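Local coordinates for protein TRAP dicarboxylate transporter-DctP subunit (Desulfovibrio desulfuricans subsp. desulfuricans, PDB 4NHB) that binds sn-glycerol 3-phosphate as the periplasmic solute-binding subunit of a TRAP transporter and probably delivers it to the membrane components for uptake, at residues M110-L115 and D325-Y330; K220-T225 and A282-N287; M170-P173 and Y178-F181; L312-D315 and N319-A322. All coordinates share one frame; numbering follows the deposited sequence.

Overall arrangement
The four contacts differ in depth and in chemistry. Contacts 1 and 3 are buried, whereas contacts 2 and 4 are partly open to solvent and lie on opposite sides of the chain's centre, their own centres about 38 Å apart. Contacts 1 and 4 share helix 320-329: its first turn packs on helix 311-316, its last on the loop 110-115. Contact 3 sits inside a beta-alpha-beta unit and touches contact 4 where Asn-180 meets Leu-312. Contact 1 is purely apolar, contact 2 rests a tyrosine ring on a helix end, contact 4 adds a hydrogen bond at its exposed edge, and contact 3 alone reaches the ligand.

Contact 1. Residues M110-L115 and D325-Y330; sequences MLFDNL and DSADSY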
loop_
_atom_site.group_PDB
_atom_site.type_symbol
_atom_site.label_atom_id
_atom_site.label_comp_id
_atom_site.label_asym_id
_atom_site.label_seq_id
_atom_site.Cartn_x
_atom_site.Cartn_y
_atom_site.Cartn_z
ATOM N N MET A 110 -8.191 10.215 -4.938
ATOM C CA MET A 110 -8.986 10.630 -6.097
ATOM C C MET A 110 -8.177 10.780 -7.372
ATOM O O MET A 110 -8.549 11.561 -8.246
ATOM C CB MET A 110 -9.634 11.992 -5.816
ATOM C CG MET A 110 -10.382 12.059 -4.527
ATOM S SD MET A 110 -11.595 10.747 -4.454
ATOM C CE MET A 110 -12.262 10.741 -6.123
ATOM N N LEU A 111 -7.060 10.090 -7.491
ATOM C CA LEU A 111 -6.218 10.345 -8.663
ATOM C C LEU A 111 -6.495 9.387 -9.830
ATOM O O LEU A 111 -6.461 9.799 -10.999
ATOM C CB LEU A 111 -4.755 10.309 -8.286
ATOM C CG LEU A 111 -3.836 10.604 -9.482
ATOM C CD1 LEU A 111 -4.056 12.006 -10.069
ATOM C CD2 LEU A 111 -2.391 10.406 -9.095
ATOM N N PHE A 112 -6.754 8.115 -9.515
ATOM C CA PHE A 112 -6.948 7.089 -10.536
ATOM C C PHE A 112 -8.387 6.644 -10.689
ATOM O O PHE A 112 -9.077 6.419 -9.719
ATOM C CB PHE A 112 -6.069 5.869 -10.227
ATOM C CG PHE A 112 -4.614 6.212 -10.125
ATOM C CD1 PHE A 112 -3.938 6.738 -11.235
ATOM C CD2 PHE A 112 -3.935 6.072 -8.926
ATOM C CE1 PHE A 112 -2.600 7.090 -11.164
ATOM C CE2 PHE A 112 -2.584 6.417 -8.845
ATOM C CZ PHE A 112 -1.921 6.931 -9.973
ATOM N N ASP A 113 -8.789 6.411 -11.929
ATOM C CA ASP A 113 -10.173 6.157 -12.270
ATOM C C ASP A 113 -10.498 4.685 -11.926
ATOM O O ASP A 113 -11.631 4.349 -11.574
ATOM C CB ASP A 113 -10.396 6.388 -13.763
ATOM C CG ASP A 113 -10.343 7.854 -14.168
ATOM O OD1 ASP A 113 -10.571 8.726 -13.323
ATOM O OD2 ASP A 113 -10.099 8.126 -15.357
ATOM N N ASN A 114 -9.477 3.831 -12.036
ATOM C CA ASN A 114 -9.575 2.403 -11.799
ATOM C C ASN A 114 -8.162 1.795 -11.734
ATOM O O ASN A 114 -7.165 2.489 -11.920
ATOM C CB ASN A 114 -10.368 1.777 -12.917
ATOM C CG ASN A 114 -9.932 2.271 -14.260
ATOM O OD1 ASN A 114 -8.769 2.123 -14.645
ATOM N ND2 ASN A 114 -10.854 2.885 -14.990
ATOM N N LEU A 115 -8.076 0.494 -11.485
ATOM C CA LEU A 115 -6.805 -0.162 -11.398
ATOM C C LEU A 115 -5.975 -0.030 -12.676
ATOM O O LEU A 115 -4.759 0.073 -12.586
ATOM C CB LEU A 115 -6.975 -1.639 -11.091
ATOM C CG LEU A 115 -7.171 -2.052 -9.652
ATOM C CD1 LEU A 115 -7.375 -3.569 -9.626
ATOM C CD2 LEU A 115 -5.971 -1.655 -8.795
ATOM N N ASP A 325 0.148 15.750 -13.289
ATOM C CA ASP A 325 0.008 15.836 -14.740
ATOM C C ASP A 325 0.312 14.500 -15.426
ATOM O O ASP A 325 -0.376 14.127 -16.391
ATOM C CB ASP A 325 0.944 16.907 -15.319
ATOM C CG ASP A 325 0.443 18.326 -15.104
ATOM O OD1 ASP A 325 -0.728 18.539 -14.735
ATOM O OD2 ASP A 325 1.249 19.246 -15.314
ATOM N N SER A 326 1.359 13.799 -14.975
ATOM C CA SER A 326 1.724 12.526 -15.602
ATOM C C SER A 326 0.633 11.494 -15.375
ATOM O O SER A 326 0.320 10.708 -16.275
ATOM C CB SER A 326 3.075 11.983 -15.117
ATOM O OG SER A 326 3.093 11.714 -13.717
ATOM N N ALA A 327 0.042 11.483 -14.177
ATOM C CA ALA A 327 -1.003 10.515 -13.889
ATOM C C ALA A 327 -2.185 10.775 -14.782
ATOM O O ALA A 327 -2.770 9.833 -15.338
ATOM C CB ALA A 327 -1.434 10.599 -12.446
ATOM N N ASP A 328 -2.545 12.052 -14.898
ATOM C CA ASP A 328 -3.657 12.436 -15.760
ATOM C C ASP A 328 -3.391 12.075 -17.223
ATOM O O ASP A 328 -4.319 11.776 -17.960
ATOM C CB ASP A 328 -3.973 13.927 -15.661
ATOM C CG ASP A 328 -5.093 14.343 -16.609
ATOM O OD1 ASP A 328 -6.252 13.912 -16.391
ATOM O OD2 ASP A 328 -4.817 15.083 -17.590
ATOM N N SER A 329 -2.139 12.094 -17.652
ATOM C CA SER A 329 -1.848 11.760 -19.043
ATOM C C SER A 329 -2.242 10.322 -19.378
ATOM O O SER A 329 -2.484 9.999 -20.540
ATOM C CB SER A 329 -0.390 12.013 -19.383
ATOM O OG SER A 329 0.471 11.007 -18.887
ATOM N N TYR A 330 -2.300 9.452 -18.370
ATOM C CA TYR A 330 -2.588 8.039 -18.596
ATOM C C TYR A 330 -4.081 7.698 -18.481
ATOM O O TYR A 330 -4.489 6.521 -18.610
ATOM C CB TYR A 330 -1.775 7.148 -17.645
ATOM C CG TYR A 330 -0.276 7.108 -17.911
ATOM C CD1 TYR A 330 0.251 6.334 -18.947
ATOM C CD2 TYR A 330 0.610 7.836 -17.117
ATOM C CE1 TYR A 330 1.614 6.298 -19.190
ATOM C CE2 TYR A 330 1.961 7.791 -17.342
ATOM C CZ TYR A 330 2.463 7.025 -18.393
ATOM O OH TYR A 330 3.822 6.989 -18.621
#
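Ala-327 CB points into the angle between Leu-111 and Phe-112, and this one methyl group carries the contact from the helix side. The tighter approach is to the isobutyl group: Leu-111 CD2 stands 3.5 Å from Ala-327 CB, closer than carbons usually pack, and Leu-111 CD1 follows at 3.8 Å. On the aromatic side, Phe-112 CE1 lies 3.9 Å from Ala-327 CB, with the methyl oblique to the ring. No hydrogen bond joins the two segments, so the direct contact is apolar packing.

The two loop residues also support each other. Leu-111 CG sits 4.0 Å above the plane of the Phe-112 ring, over its centre, and the leucine thus covers one ring face while its methyls reach the helix. With CG anti to the backbone N (chi1 -179°), the Leu-111 side chain extends to Ala-327 although its first bond does not aim there.

Further out, helix 115-122 holds the phenyl group: Phe-112 packs on Ala-118, Ala-121 and Met-122 and meets the His-117 ring edge-to-face. His-117 also ties the two segments together, since its ND1 is hydrogen-bonded to Asp-113 N and its NE2 to Ala-327 O. Asn-114 occupies the N-cap of that helix, its OD1 bonded to His-117 N, and Asp-113 forms a salt bridge with Arg-331 beyond the end of helix 320-329. Here a loop leading into a capped helix docks against the C-terminal helix, a buried apolar join in a periplasmic solute-binding protein of the DctP family, with the side chain of Phe-112 about 12 Å from the bound sn-glycerol 3-phosphate.

Contact 2. Residues K220-T225 and A282-N287; sequences KMYEIT and ATILAN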
loop_
_atom_site.group_PDB
_atom_site.type_symbol
_atom_site.label_atom_id
_atom_site.label_comp_id
_atom_site.label_asym_id
_atom_site.label_seq_id
_atom_site.Cartn_x
_atom_site.Cartn_y
_atom_site.Cartn_z
ATOM N N LYS A 220 -11.056 -10.232 9.169
ATOM C CA LYS A 220 -12.453 -10.502 9.479
ATOM C C LYS A 220 -13.083 -9.325 10.229
ATOM O O LYS A 220 -13.775 -9.491 11.232
ATOM C CB LYS A 220 -12.583 -11.808 10.263
ATOM C CG LYS A 220 -12.060 -13.028 9.492
ATOM C CD LYS A 220 -12.287 -14.324 10.252
ATOM C CE LYS A 220 -11.632 -15.504 9.546
ATOM N NZ LYS A 220 -10.145 -15.368 9.440
ATOM N N MET A 221 -12.848 -8.136 9.707
ATOM C CA MET A 221 -13.314 -6.904 10.330
ATOM C C MET A 221 -14.840 -6.852 10.384
ATOM O O MET A 221 -15.420 -6.262 11.311
ATOM C CB MET A 221 -12.783 -5.707 9.566
ATOM C CG MET A 221 -11.217 -5.567 9.552
ATOM S SD MET A 221 -10.800 -3.898 8.979
ATOM C CE MET A 221 -8.996 -3.939 8.703
ATOM N N TYR A 222 -15.477 -7.485 9.401
ATOM C CA TYR A 222 -16.943 -7.412 9.228
ATOM C C TYR A 222 -17.700 -8.124 10.351
ATOM O O TYR A 222 -18.870 -7.860 10.551
ATOM C CB TYR A 222 -17.365 -7.963 7.856
ATOM C CG TYR A 222 -16.829 -9.339 7.569
ATOM C CD1 TYR A 222 -17.486 -10.465 8.051
ATOM C CD2 TYR A 222 -15.667 -9.521 6.820
ATOM C CE1 TYR A 222 -17.014 -11.717 7.813
ATOM C CE2 TYR A 222 -15.186 -10.780 6.574
ATOM C CZ TYR A 222 -15.870 -11.884 7.080
ATOM O OH TYR A 222 -15.419 -13.168 6.859
ATOM N N GLU A 223 -17.004 -8.967 11.112
ATOM C CA GLU A 223 -17.545 -9.585 12.321
ATOM C C GLU A 223 -17.769 -8.595 13.474
ATOM O O GLU A 223 -18.509 -8.884 14.407
ATOM C CB GLU A 223 -16.597 -10.685 12.817
ATOM C CG GLU A 223 -16.699 -11.988 12.022
ATOM C CD GLU A 223 -15.721 -13.047 12.481
ATOM O OE1 GLU A 223 -14.880 -12.777 13.374
ATOM O OE2 GLU A 223 -15.786 -14.164 11.925
ATOM N N ILE A 224 -17.083 -7.460 13.427
ATOM C CA ILE A 224 -17.141 -6.454 14.487
ATOM C C ILE A 224 -17.719 -5.149 13.945
ATOM O O ILE A 224 -18.515 -4.480 14.598
ATOM C CB ILE A 224 -15.721 -6.238 15.094
ATOM C CG1 ILE A 224 -15.287 -7.512 15.809
ATOM C CG2 ILE A 224 -15.691 -5.083 16.056
ATOM C CD1 ILE A 224 -13.819 -7.563 16.134
ATOM N N THR A 225 -17.307 -4.792 12.734
ATOM C CA THR A 225 -17.766 -3.591 12.052
ATOM C C THR A 225 -18.394 -4.030 10.742
ATOM O O THR A 225 -17.732 -4.069 9.712
ATOM C CB THR A 225 -16.593 -2.657 11.728
ATOM O OG1 THR A 225 -15.543 -3.393 11.054
ATOM C CG2 THR A 225 -16.029 -2.069 13.000
ATOM N N ALA A 282 -18.640 -10.310 -2.229
ATOM C CA ALA A 282 -19.614 -11.370 -2.107
ATOM C C ALA A 282 -19.560 -11.846 -0.660
ATOM O O ALA A 282 -20.558 -11.788 0.050
ATOM C CB ALA A 282 -19.303 -12.497 -3.075
ATOM N N THR A 283 -18.365 -12.251 -0.227
ATOM C CA THR A 283 -18.142 -12.802 1.103
ATOM C C THR A 283 -18.752 -11.944 2.213
ATOM O O THR A 283 -19.392 -12.465 3.120
ATOM C CB THR A 283 -16.640 -12.975 1.381
ATOM O OG1 THR A 283 -16.068 -13.875 0.422
ATOM C CG2 THR A 283 -16.408 -13.525 2.759
ATOM N N ILE A 284 -18.544 -10.634 2.149
ATOM C CA ILE A 284 -19.146 -9.730 3.115
ATOM C C ILE A 284 -20.662 -9.907 3.130
ATOM O O ILE A 284 -21.261 -10.063 4.191
ATOM C CB ILE A 284 -18.747 -8.286 2.824
ATOM C CG1 ILE A 284 -17.232 -8.141 3.056
ATOM C CG2 ILE A 284 -19.433 -7.337 3.741
ATOM C CD1 ILE A 284 -16.720 -6.790 2.789
ATOM N N LEU A 285 -21.269 -9.932 1.949
ATOM C CA LEU A 285 -22.728 -9.967 1.834
ATOM C C LEU A 285 -23.302 -11.310 2.255
ATOM O O LEU A 285 -24.462 -11.387 2.676
ATOM C CB LEU A 285 -23.169 -9.661 0.406
ATOM C CG LEU A 285 -22.931 -8.234 -0.093
ATOM C CD1 LEU A 285 -23.514 -8.087 -1.477
ATOM C CD2 LEU A 285 -23.522 -7.217 0.847
ATOM N N ALA A 286 -22.502 -12.363 2.126
ATOM C CA ALA A 286 -22.880 -13.686 2.614
ATOM C C ALA A 286 -22.859 -13.815 4.152
ATOM O O ALA A 286 -23.610 -14.604 4.724
ATOM C CB ALA A 286 -21.951 -14.748 1.994
ATOM N N ASN A 287 -22.012 -13.040 4.819
ATOM C CA ASN A 287 -21.744 -13.238 6.244
ATOM C C ASN A 287 -22.198 -12.089 7.129
ATOM O O ASN A 287 -21.418 -11.533 7.922
ATOM C CB ASN A 287 -20.251 -13.470 6.446
ATOM C CG ASN A 287 -19.784 -14.789 5.870
ATOM O OD1 ASN A 287 -20.390 -15.842 6.105
ATOM N ND2 ASN A 287 -18.697 -14.745 5.113
#
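Tyr-222 lies against the last turn of the long helix 252-286 and the residue that follows it, its ring resting beside Ile-284 and Asn-287. The tyrosine belongs to a 3-10 turn, residues 221-223, that follows the Schellman motif closing helix 213-218. The contact packs this turn against a helix end in the solute-binding fold.

Apolar packing makes up most of it. Tyr-222 CE1 comes 3.9 Å from Asn-287 CB, while on the other side of the ring outline Tyr-222 CD2 lies 4.3 Å from Ile-284 CG1; both carbons approach the ring obliquely. Near the phenol end, Tyr-222 OH is 4.2 Å from Thr-283 CG2, a looser touch at the margin. The ring and the Asn-287 amide have nearly parallel planes, 11° apart. Tyr-222 CG falls between the backbone N and the carbonyl carbon (chi1 53°), which leans the ring toward the helix.

Beyond the contact, Ile-284 also packs on Leu-213, and Met-221 turns to helix 197-203 and strand 146-155.

No hydrogen bond crosses between the segments; Thr-283 OG1 is bonded to Lys-279 O, one turn back along its helix. At the 3-10 turn and just past it, Met-221 O accepts from three donors: Ile-224 N, Thr-225 N, and Thr-225 OG1, which sits above the carbonyl plane at 2.9 Å from Met-221 O.

Contact 3. Residues M170-P173 and Y178-F181; sequences MRVP and YTNF. With G3P (sn-glycerol-3-phosphate), chain P.
Pro-173 packs its ring over one face of Tyr-178, a CH-pi contact in which Pro-173 CG lies 3.9 Å from the ring centroid and 13° off its normal. Followed outward, Tyr-178 CB meets Pro-173 O at 3.7 Å; CG and CD1 lie under Pro-173 CD, CD1 at 3.8 Å; and CE2 reaches C1 of sn-glycerol 3-phosphate at 4.1 Å. At the tip, Tyr-178 OH is hydrogen-bonded to Glu-107, itself a ligand-binding residue. Pro-173 CG also touches the ligand, 3.2 Å from the ester oxygen O1P of sn-glycerol 3-phosphate.

Arg-171, two residues before the proline, grips the phosphate with two bonds: NH1 to O3P at 2.7 Å and NH2 to O2P at 2.8 Å, both nearly straight. A bend at chi2 (-104°) brings the guanidinium round, and a bond from NH2 to Met-192 O steadies it. Away from the ligand, Thr-179 CG2 packs on Val-172 CG2.

These residues join strand 169-172 to helix 176-184 at the start of a beta-alpha-beta unit, whose second strand, 188-191, runs parallel to the first, while Arg-151 of strand 146-155 lies against Arg-171 and Pro-173.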
loop_
_atom_site.group_PDB
_atom_site.type_symbol
_atom_site.label_atom_id
_atom_site.label_comp_id
_atom_site.label_asym_id
_atom_site.label_seq_id
_atom_site.Cartn_x
_atom_site.Cartn_y
_atom_site.Cartn_z
ATOM N N MET A 170 -12.500 6.902 14.090
ATOM C CA MET A 170 -12.044 5.996 13.012
ATOM C C MET A 170 -10.528 5.780 13.039
ATOM O O MET A 170 -9.749 6.722 13.120
ATOM C CB MET A 170 -12.459 6.509 11.638
ATOM C CG MET A 170 -13.909 6.784 11.469
ATOM S SD MET A 170 -14.917 5.332 11.414
ATOM C CE MET A 170 -14.835 4.916 9.694
ATOM N N ARG A 171 -10.114 4.535 12.921
ATOM C CA ARG A 171 -8.697 4.253 12.746
ATOM C C ARG A 171 -8.179 4.910 11.477
ATOM O O ARG A 171 -8.868 4.945 10.479
ATOM C CB ARG A 171 -8.458 2.758 12.665
ATOM C CG ARG A 171 -6.966 2.396 12.643
ATOM C CD ARG A 171 -6.508 1.994 11.212
ATOM N NE ARG A 171 -5.055 1.956 11.076
ATOM C CZ ARG A 171 -4.416 1.447 10.029
ATOM N NH1 ARG A 171 -5.093 0.937 9.012
ATOM N NH2 ARG A 171 -3.105 1.478 9.990
ATOM N N VAL A 172 -6.961 5.423 11.540
ATOM C CA VAL A 172 -6.251 5.862 10.354
ATOM C C VAL A 172 -4.823 5.407 10.509
ATOM O O VAL A 172 -4.354 5.256 11.620
ATOM C CB VAL A 172 -6.271 7.397 10.171
ATOM C CG1 VAL A 172 -7.700 7.875 10.026
ATOM C CG2 VAL A 172 -5.605 8.078 11.332
ATOM N N PRO A 173 -4.147 5.148 9.394
ATOM C CA PRO A 173 -2.711 4.860 9.445
ATOM C C PRO A 173 -1.968 6.088 9.943
ATOM O O PRO A 173 -2.447 7.194 9.689
ATOM C CB PRO A 173 -2.359 4.612 7.975
ATOM C CG PRO A 173 -3.592 4.041 7.363
ATOM C CD PRO A 173 -4.711 4.890 8.057
ATOM N N TYR A 178 -2.713 10.272 5.252
ATOM C CA TYR A 178 -3.956 9.724 5.842
ATOM C C TYR A 178 -4.591 10.574 6.998
ATOM O O TYR A 178 -5.800 10.722 7.080
ATOM C CB TYR A 178 -3.695 8.298 6.361
ATOM C CG TYR A 178 -3.599 7.277 5.233
ATOM C CD1 TYR A 178 -4.727 6.724 4.701
ATOM C CD2 TYR A 178 -2.375 6.923 4.681
ATOM C CE1 TYR A 178 -4.647 5.780 3.664
ATOM C CE2 TYR A 178 -2.296 6.010 3.625
ATOM C CZ TYR A 178 -3.441 5.438 3.152
ATOM O OH TYR A 178 -3.399 4.545 2.107
ATOM N N THR A 179 -3.759 11.087 7.889
ATOM C CA THR A 179 -4.247 11.926 8.986
ATOM C C THR A 179 -4.777 13.230 8.393
ATOM O O THR A 179 -5.824 13.722 8.804
ATOM C CB THR A 179 -3.148 12.201 10.040
ATOM O OG1 THR A 179 -2.004 12.784 9.411
ATOM C CG2 THR A 179 -2.719 10.889 10.759
ATOM N N ASN A 180 -4.084 13.754 7.388
ATOM C CA ASN A 180 -4.574 14.948 6.694
ATOM C C ASN A 180 -5.900 14.701 5.981
ATOM O O ASN A 180 -6.831 15.493 6.034
ATOM C CB ASN A 180 -3.553 15.438 5.680
ATOM C CG ASN A 180 -3.975 16.754 5.077
ATOM O OD1 ASN A 180 -4.082 17.758 5.785
ATOM N ND2 ASN A 180 -4.293 16.746 3.795
ATOM N N PHE A 181 -5.992 13.576 5.298
ATOM C CA PHE A 181 -7.168 13.302 4.568
ATOM C C PHE A 181 -8.364 13.097 5.515
ATOM O O PHE A 181 -9.488 13.531 5.222
ATOM C CB PHE A 181 -6.938 12.089 3.661
ATOM C CG PHE A 181 -8.136 11.690 2.911
ATOM C CD1 PHE A 181 -8.596 12.458 1.872
ATOM C CD2 PHE A 181 -8.853 10.563 3.275
ATOM C CE1 PHE A 181 -9.734 12.102 1.195
ATOM C CE2 PHE A 181 -9.972 10.206 2.580
ATOM C CZ PHE A 181 -10.418 10.970 1.552
HETATM O O1 G3P P . 0.643 2.345 1.881
HETATM C C1 G3P P . 0.210 2.781 3.136
HETATM C C2 G3P P . -0.788 1.775 3.726
HETATM O O2 G3P P . -0.168 0.522 3.830
HETATM C C3 G3P P . -1.236 2.256 5.115
HETATM O O1P G3P P . -2.499 1.740 5.388
HETATM O O4P G3P P . -1.926 -0.624 5.495
HETATM O O2P G3P P . -1.832 0.766 7.625
HETATM O O3P G3P P . -4.039 0.145 6.645
HETATM P P G3P P . -2.569 0.429 6.352
#

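Contact 4. Residues L312-D315 and N319-A322; sequences LFYD and NAQA
Ala-320 and Gln-321, at the start of helix 320-329, meet Phe-313 and Tyr-314 across the short link that separates this helix from helix 311-316. Asn-319, the residue before them, stands at the N-cap position, but its side chain makes no capping bond.

Ala-320 comes next, its methyl group directed at the preceding helix. Ala-320 CB lies 3.6 Å from Phe-313 O and 4.2 Å from Phe-313 CB, so it packs chiefly on the backbone and the root of the phenylalanine. The phenyl ring turns off toward Ala-104, Met-105, Thr-108 and Pro-109. The same methyl touches the tyrosine, with Tyr-314 CD1 at 4.1 Å from Ala-320 CB and the approach oblique to the ring.

Gln-321 supplies the polar part. Tyr-314 OH donates a hydrogen bond to Gln-321 OE1 at 2.9 Å. The acceptor lies at the ring's edge, in its plane, and the hydroxyl stands 26° out of the plane of the amide carbonyl; ring and amide planes are turned 31° apart. Gln-321 CG is anti to the backbone N (chi1 -167°), and a bend at chi2 then swings the amide back to the phenol. Its other end is held as well, because NE2 is hydrogen-bonded to Asp-325 OD1 one turn further along, which fixes the rotation of the amide from both ends. Both side chains lie at the solvent-facing margin, while Ala-320 and Phe-313 are buried beneath.

Two consecutive helices near the C-terminus of the solute-binding protein, 311-316 and 320-329, are thus joined by a short loop and packed at their adjoining ends, with an apolar inner side and a hydrogen bond at the exposed edge.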
loop_
_atom_site.group_PDB
_atom_site.type_symbol
_atom_site.label_atom_id
_atom_site.label_comp_id
_atom_site.label_asym_id
_atom_site.label_seq_id
_atom_site.Cartn_x
_atom_site.Cartn_y
_atom_site.Cartn_z
ATOM N N LEU A 312 -1.551 19.217 0.683
ATOM C CA LEU A 312 -0.462 18.545 1.363
ATOM C C LEU A 312 0.694 18.302 0.388
ATOM O O LEU A 312 1.855 18.485 0.747
ATOM C CB LEU A 312 -0.918 17.207 1.985
ATOM C CG LEU A 312 0.222 16.262 2.374
ATOM C CD1 LEU A 312 1.052 16.938 3.450
ATOM C CD2 LEU A 312 -0.296 14.875 2.848
ATOM N N PHE A 313 0.393 17.900 -0.854
ATOM C CA PHE A 313 1.448 17.554 -1.792
ATOM C C PHE A 313 2.104 18.814 -2.406
ATOM O O PHE A 313 3.326 18.865 -2.623
ATOM C CB PHE A 313 0.915 16.692 -2.946
ATOM C CG PHE A 313 0.163 15.454 -2.519
ATOM C CD1 PHE A 313 0.687 14.582 -1.614
ATOM C CD2 PHE A 313 -1.083 15.184 -3.034
ATOM C CE1 PHE A 313 -0.014 13.443 -1.242
ATOM C CE2 PHE A 313 -1.772 14.042 -2.664
ATOM C CZ PHE A 313 -1.236 13.192 -1.765
ATOM N N TYR A 314 1.276 19.788 -2.744
ATOM C CA TYR A 314 1.793 21.039 -3.285
ATOM C C TYR A 314 2.740 21.689 -2.261
ATOM O O TYR A 314 3.809 22.213 -2.631
ATOM C CB TYR A 314 0.648 21.959 -3.630
ATOM C CG TYR A 314 -0.137 21.565 -4.872
ATOM C CD1 TYR A 314 0.464 21.559 -6.122
ATOM C CD2 TYR A 314 -1.492 21.273 -4.793
ATOM C CE1 TYR A 314 -0.261 21.247 -7.274
ATOM C CE2 TYR A 314 -2.213 20.946 -5.918
ATOM C CZ TYR A 314 -1.591 20.945 -7.158
ATOM O OH TYR A 314 -2.327 20.635 -8.269
ATOM N N ASP A 315 2.366 21.593 -0.976
ATOM C CA ASP A 315 3.178 22.124 0.117
ATOM C C ASP A 315 4.475 21.352 0.278
ATOM O O ASP A 315 5.520 21.940 0.525
ATOM C CB ASP A 315 2.432 22.025 1.435
ATOM C CG ASP A 315 1.317 23.043 1.580
ATOM O OD1 ASP A 315 1.131 23.934 0.722
ATOM O OD2 ASP A 315 0.597 22.925 2.580
ATOM N N ASN A 319 7.899 18.821 -7.121
ATOM C CA ASN A 319 7.386 18.544 -8.456
ATOM C C ASN A 319 5.972 17.942 -8.444
ATOM O O ASN A 319 5.670 17.111 -9.268
ATOM C CB ASN A 319 8.368 17.635 -9.242
ATOM C CG ASN A 319 8.525 16.233 -8.621
ATOM O OD1 ASN A 319 8.318 16.039 -7.421
ATOM N ND2 ASN A 319 8.899 15.256 -9.447
ATOM N N ALA A 320 5.110 18.376 -7.520
ATOM C CA ALA A 320 3.770 17.795 -7.390
ATOM C C ALA A 320 2.951 17.957 -8.669
ATOM O O ALA A 320 2.335 16.997 -9.158
ATOM C CB ALA A 320 3.012 18.410 -6.193
ATOM N N GLN A 321 2.935 19.161 -9.226
ATOM C CA GLN A 321 2.138 19.379 -10.437
ATOM C C GLN A 321 2.526 18.455 -11.573
ATOM O O GLN A 321 1.662 18.013 -12.346
ATOM C CB GLN A 321 2.222 20.825 -10.921
ATOM C CG GLN A 321 1.163 21.146 -11.978
ATOM C CD GLN A 321 -0.246 20.844 -11.491
ATOM O OE1 GLN A 321 -0.702 21.404 -10.496
ATOM N NE2 GLN A 321 -0.932 19.943 -12.176
ATOM N N ALA A 322 3.812 18.155 -11.701
ATOM C CA ALA A 322 4.272 17.342 -12.814
ATOM C C ALA A 322 3.814 15.911 -12.589
ATOM O O ALA A 322 3.396 15.207 -13.511
ATOM C CB ALA A 322 5.792 17.393 -12.924
#